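Local atomic coordinates of citrate synthase (Mycobacterium tuberculosis, PDB entry 4TVM), a protein that catalyses the condensation of oxaloacetate with acetyl-CoA and water to give citrate and coenzyme A, the entry step of the Krebs cycle. Residues 134-138 with 259-263; 110-115 with 190-196. All coordinates share one frame; numbering follows the deposited sequence.

Contact 1: 134-138 with 259-263; sequences MPVLS and INALW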
loop_
_atom_site.group_PDB
_atom_site.type_symbol
_atom_site.label_atom_id
_atom_site.label_comp_id
_atom_site.label_asym_id
_atom_site.label_seq_id
_atom_site.Cartn_x
_atom_site.Cartn_y
_atom_site.Cartn_z
ATOM N N MET A 134 0.973 15.283 -5.563
ATOM C CA MET A 134 0.786 13.907 -5.222
ATOM C C MET A 134 1.778 13.415 -4.176
ATOM O O MET A 134 1.399 12.697 -3.279
ATOM C CB MET A 134 0.863 13.073 -6.463
ATOM C CG MET A 134 0.251 11.730 -6.249
ATOM S SD MET A 134 -1.476 11.887 -5.759
ATOM C CE MET A 134 -1.666 10.192 -5.211
ATOM N N PRO A 135 3.052 13.782 -4.301
ATOM C CA PRO A 135 4.027 13.409 -3.279
ATOM C C PRO A 135 3.753 13.985 -1.900
ATOM O O PRO A 135 3.887 13.300 -0.886
ATOM C CB PRO A 135 5.336 13.997 -3.816
ATOM C CG PRO A 135 5.168 14.034 -5.289
ATOM C CD PRO A 135 3.695 14.053 -5.596
ATOM N N VAL A 136 3.390 15.249 -1.881
ATOM C CA VAL A 136 3.159 15.971 -0.661
ATOM C C VAL A 136 2.028 15.360 0.116
ATOM O O VAL A 136 2.114 15.206 1.313
ATOM C CB VAL A 136 2.779 17.436 -0.966
ATOM C CG1 VAL A 136 2.630 18.218 0.332
ATOM C CG2 VAL A 136 3.828 18.089 -1.855
ATOM N N LEU A 137 0.949 15.047 -0.581
ATOM C CA LEU A 137 -0.233 14.410 0.009
ATOM C C LEU A 137 0.014 13.006 0.581
ATOM O O LEU A 137 -0.516 12.652 1.629
ATOM C CB LEU A 137 -1.327 14.347 -1.060
ATOM C CG LEU A 137 -2.454 13.320 -1.000
ATOM C CD1 LEU A 137 -3.572 13.825 -0.143
ATOM C CD2 LEU A 137 -2.980 13.061 -2.407
ATOM N N SER A 138 0.774 12.166 -0.093
ATOM C CA SER A 138 1.074 10.861 0.528
ATOM C C SER A 138 1.919 11.104 1.799
ATOM O O SER A 138 1.733 10.452 2.838
ATOM C CB SER A 138 1.853 9.991 -0.438
ATOM O OG SER A 138 2.871 10.792 -1.034
ATOM N N ILE A 259 -3.510 5.390 -1.302
ATOM C CA ILE A 259 -3.048 6.600 -2.015
ATOM C C ILE A 259 -1.814 6.303 -2.862
ATOM O O ILE A 259 -1.674 6.839 -3.983
ATOM C CB ILE A 259 -2.724 7.772 -1.055
ATOM C CG1 ILE A 259 -4.019 8.340 -0.473
ATOM C CG2 ILE A 259 -2.003 8.895 -1.777
ATOM C CD1 ILE A 259 -3.803 9.055 0.825
ATOM N N ASN A 260 -0.918 5.469 -2.324
ATOM C CA ASN A 260 0.250 5.050 -3.076
ATOM C C ASN A 260 -0.176 4.193 -4.286
ATOM O O ASN A 260 0.370 4.357 -5.387
ATOM C CB ASN A 260 1.206 4.246 -2.208
ATOM C CG ASN A 260 1.813 5.041 -1.075
ATOM O OD1 ASN A 260 1.882 6.259 -1.104
ATOM N ND2 ASN A 260 2.274 4.335 -0.065
ATOM N N ALA A 261 -1.110 3.259 -4.092
ATOM C CA ALA A 261 -1.569 2.418 -5.241
ATOM C C ALA A 261 -2.159 3.292 -6.322
ATOM O O ALA A 261 -1.906 3.097 -7.494
ATOM C CB ALA A 261 -2.592 1.380 -4.820
ATOM N N LEU A 262 -2.906 4.295 -5.901
ATOM C CA LEU A 262 -3.507 5.249 -6.821
ATOM C C LEU A 262 -2.495 6.030 -7.635
ATOM O O LEU A 262 -2.761 6.417 -8.760
ATOM C CB LEU A 262 -4.404 6.222 -6.048
ATOM C CG LEU A 262 -5.469 6.915 -6.881
ATOM C CD1 LEU A 262 -6.576 5.942 -7.233
ATOM C CD2 LEU A 262 -5.990 8.144 -6.141
ATOM N N TRP A 263 -1.320 6.253 -7.079
ATOM C CA TRP A 263 -0.300 6.995 -7.791
ATOM C C TRP A 263 0.433 6.250 -8.907
ATOM O O TRP A 263 1.637 6.077 -8.870
ATOM C CB TRP A 263 0.703 7.535 -6.804
ATOM C CG TRP A 263 1.494 8.617 -7.403
ATOM C CD1 TRP A 263 1.294 9.236 -8.628
ATOM C CD2 TRP A 263 2.614 9.248 -6.809
ATOM N NE1 TRP A 263 2.250 10.210 -8.811
ATOM C CE2 TRP A 263 3.073 10.232 -7.712
ATOM C CE3 TRP A 263 3.286 9.072 -5.596
ATOM C CZ2 TRP A 263 4.168 11.027 -7.438
ATOM C CZ3 TRP A 263 4.377 9.861 -5.329
ATOM C CH2 TRP A 263 4.812 10.822 -6.241
#

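Contact 2: 110-115 with 190-196; sequences IQRHTM and PDNSLTL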
loop_
_atom_site.group_PDB
_atom_site.type_symbol
_atom_site.label_atom_id
_atom_site.label_comp_id
_atom_site.label_asym_id
_atom_site.label_seq_id
_atom_site.Cartn_x
_atom_site.Cartn_y
_atom_site.Cartn_z
ATOM N N ILE A 110 -18.180 16.702 10.354
ATOM C CA ILE A 110 -17.099 16.923 9.403
ATOM C C ILE A 110 -16.732 18.401 9.361
ATOM O O ILE A 110 -15.565 18.740 9.183
ATOM C CB ILE A 110 -17.504 16.469 7.982
ATOM C CG1 ILE A 110 -17.649 14.956 7.926
ATOM C CG2 ILE A 110 -16.489 16.916 6.938
ATOM C CD1 ILE A 110 -18.351 14.477 6.675
ATOM N N GLN A 111 -17.711 19.289 9.494
ATOM C CA GLN A 111 -17.440 20.711 9.259
ATOM C C GLN A 111 -16.556 21.257 10.361
ATOM O O GLN A 111 -15.814 22.211 10.159
ATOM C CB GLN A 111 -18.744 21.521 9.152
ATOM C CG GLN A 111 -18.689 22.676 8.168
ATOM C CD GLN A 111 -18.300 22.246 6.755
ATOM O OE1 GLN A 111 -17.362 22.780 6.164
ATOM N NE2 GLN A 111 -19.022 21.278 6.210
ATOM N N ARG A 112 -16.612 20.630 11.528
ATOM C CA ARG A 112 -15.866 21.125 12.678
ATOM C C ARG A 112 -14.479 20.458 12.819
ATOM O O ARG A 112 -13.763 20.779 13.747
ATOM C CB ARG A 112 -16.732 21.064 13.978
ATOM C CG ARG A 112 -17.178 19.675 14.438
ATOM C CD ARG A 112 -18.237 19.704 15.561
ATOM N NE ARG A 112 -18.527 18.341 16.060
ATOM C CZ ARG A 112 -17.706 17.603 16.826
ATOM N NH1 ARG A 112 -16.538 18.087 17.211
ATOM N NH2 ARG A 112 -18.049 16.370 17.218
ATOM N N HIS A 113 -14.081 19.603 11.873
ATOM C CA HIS A 113 -12.748 18.956 11.892
ATOM C C HIS A 113 -11.861 19.225 10.672
ATOM O O HIS A 113 -10.911 18.471 10.403
ATOM C CB HIS A 113 -12.885 17.431 12.047
ATOM C CG HIS A 113 -13.319 16.992 13.411
ATOM N ND1 HIS A 113 -14.611 17.145 13.864
ATOM C CD2 HIS A 113 -12.636 16.403 14.417
ATOM C CE1 HIS A 113 -14.705 16.672 15.094
ATOM N NE2 HIS A 113 -13.520 16.213 15.451
ATOM N N THR A 114 -12.131 20.306 9.952
ATOM C CA THR A 114 -11.435 20.570 8.711
ATOM C C THR A 114 -10.127 21.281 8.891
ATOM O O THR A 114 -9.333 21.367 7.942
ATOM C CB THR A 114 -12.263 21.450 7.782
ATOM O OG1 THR A 114 -12.765 22.549 8.529
ATOM C CG2 THR A 114 -13.415 20.674 7.167
ATOM N N MET A 115 -9.907 21.848 10.069
ATOM C CA MET A 115 -8.652 22.521 10.331
ATOM C C MET A 115 -7.640 21.484 10.783
ATOM O O MET A 115 -7.957 20.658 11.627
ATOM C CB MET A 115 -8.825 23.572 11.411
ATOM C CG MET A 115 -7.947 24.789 11.178
ATOM S SD MET A 115 -8.228 26.144 12.318
ATOM C CE MET A 115 -9.789 26.772 11.661
ATOM N N PRO A 190 -10.368 27.123 6.425
ATOM C CA PRO A 190 -11.810 26.857 6.312
ATOM C C PRO A 190 -12.727 28.014 6.707
ATOM O O PRO A 190 -12.465 28.689 7.685
ATOM C CB PRO A 190 -12.026 25.692 7.285
ATOM C CG PRO A 190 -10.743 24.943 7.242
ATOM C CD PRO A 190 -9.647 25.924 6.909
ATOM N N ASP A 191 -13.773 28.230 5.914
ATOM C CA ASP A 191 -14.877 29.139 6.235
ATOM C C ASP A 191 -16.046 28.276 6.725
ATOM O O ASP A 191 -16.545 27.446 5.980
ATOM C CB ASP A 191 -15.269 29.876 4.958
ATOM C CG ASP A 191 -16.196 31.060 5.201
ATOM O OD1 ASP A 191 -16.856 31.148 6.264
ATOM O OD2 ASP A 191 -16.237 31.920 4.299
ATOM N N ASN A 192 -16.476 28.456 7.969
ATOM C CA ASN A 192 -17.615 27.672 8.499
ATOM C C ASN A 192 -18.895 27.854 7.731
ATOM O O ASN A 192 -19.827 27.090 7.899
ATOM C CB ASN A 192 -17.917 27.997 9.970
ATOM C CG ASN A 192 -17.235 27.037 10.928
ATOM O OD1 ASN A 192 -17.037 25.855 10.620
ATOM N ND2 ASN A 192 -16.871 27.541 12.092
ATOM N N SER A 193 -18.930 28.863 6.877
ATOM C CA SER A 193 -20.128 29.202 6.172
ATOM C C SER A 193 -20.166 28.562 4.779
ATOM O O SER A 193 -20.977 28.958 3.951
ATOM C CB SER A 193 -20.227 30.725 6.065
ATOM O OG SER A 193 -19.781 31.204 4.805
ATOM N N LEU A 194 -19.313 27.575 4.517
ATOM C CA LEU A 194 -19.341 26.937 3.238
ATOM C C LEU A 194 -19.536 25.472 3.420
ATOM O O LEU A 194 -19.336 24.926 4.487
ATOM C CB LEU A 194 -18.040 27.135 2.496
ATOM C CG LEU A 194 -17.683 28.580 2.179
ATOM C CD1 LEU A 194 -16.438 28.598 1.313
ATOM C CD2 LEU A 194 -18.832 29.330 1.511
ATOM N N THR A 195 -19.922 24.869 2.314
ATOM C CA THR A 195 -20.001 23.454 2.100
ATOM C C THR A 195 -18.574 22.939 2.055
ATOM O O THR A 195 -17.656 23.717 1.866
ATOM C CB THR A 195 -20.761 23.300 0.767
ATOM O OG1 THR A 195 -22.157 23.183 1.041
ATOM C CG2 THR A 195 -20.356 22.162 -0.019
ATOM N N LEU A 196 -18.389 21.644 2.280
ATOM C CA LEU A 196 -17.079 21.057 2.275
ATOM C C LEU A 196 -16.471 21.227 0.902
ATOM O O LEU A 196 -15.331 21.648 0.787
ATOM C CB LEU A 196 -17.141 19.571 2.612
ATOM C CG LEU A 196 -15.832 18.784 2.411
ATOM C CD1 LEU A 196 -14.911 18.862 3.642
ATOM C CD2 LEU A 196 -16.094 17.314 2.080
#

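Contact 1: 134-138 with 259-263
M134 and S138 of helix 133-147 lie against W263, just past the end of helix 251-262, and I259 near that end, so the two segments run antiparallel, with CA atoms 7.5 Å apart for M134 and W263 and 6.5 Å for S138 and I259. The indole of W263 reaches back to the neighbouring helix with CG opposite its own backbone N (chi1 -162°). M134 lies over one face of this ring: its CG sits 3.3 Å from the centroid of the five-membered ring, almost on the normal, as a CH-pi contact. The chain then bends at chi2 (59°), keeping SD above the same ring at 4.8 Å from that centroid, a longer Met-aromatic contact, and carrying CE to 3.7 Å from I259 CG2. P135 meets the six-membered ring, CG lying 3.4 Å from W263 CH2. Such antiparallel helix pairing belongs to the helical large domain of citrate synthases, and here it reaches the dimer interface: N142 and T253 of the second subunit pack on S138 and W263, and S247 of that subunit bonds to A261 O. L137 CD2 extends the apolar packing on I259 CG2, and L137 also touches L171 and I174 of helix 159-182. The buried S138 hydroxyl donates within its own helix, OG to P135 O at 2.7 Å, approaching from above the carbonyl plane.

Contact 2: 110-115 with 190-196
An Asx turn, nested in the type I beta turn from D191 to L194, shapes the loop that leads into helix 196-205, and around it P190, N192, L194 and L196 meet Q111 and T114 at the exit of helix 100-111. S193 N donates to D191 OD1 at 3.1 Å from above the carboxylate plane, and L194 N closes the beta turn on D191 O. Q111 bends at chi2 (56°), bringing its terminal amide beside the backbone of L194 and L196. T114 slides past P190 with OG1 3.4 Å from P190 CG; the same hydroxyl makes a weak bond back to Q111 O. Deeper in, L196 CD1 meets I110 CG2 at 4.1 Å, the two side chains crossing at about a right angle. Behind them A169 of helix 159-182 packs on I110 and T114, and N199 accepts from D191 N. No hydrogen bond crosses between the segments. Q111 OE1 and L194 O, 3.4 Å apart, are two acceptors and cannot bond as modelled, so the junction rests on van der Waals packing, while polar groups on both sides bond within their own segments or to neighbouring helices.

Contacts 1 and 2 do not touch: their centres are 24 Å apart and their nearest atoms about 12 Å. Along the chain their segments alternate, and both pack on helix 159-182, their shared neighbour, which also bonds to contact 2 through T173 OG1 and T114 O. Contact 1 is buried, its centre 11 Å from that of the chain; the centre of contact 2 lies 22 Å from the same point. The M134 side chain is about 13 Å from a bound oxaloacetate, and L262 packs on the pocket residues F387 and H267. The second subunit reaches contact 1, but no other chain of the assembly touches contact 2.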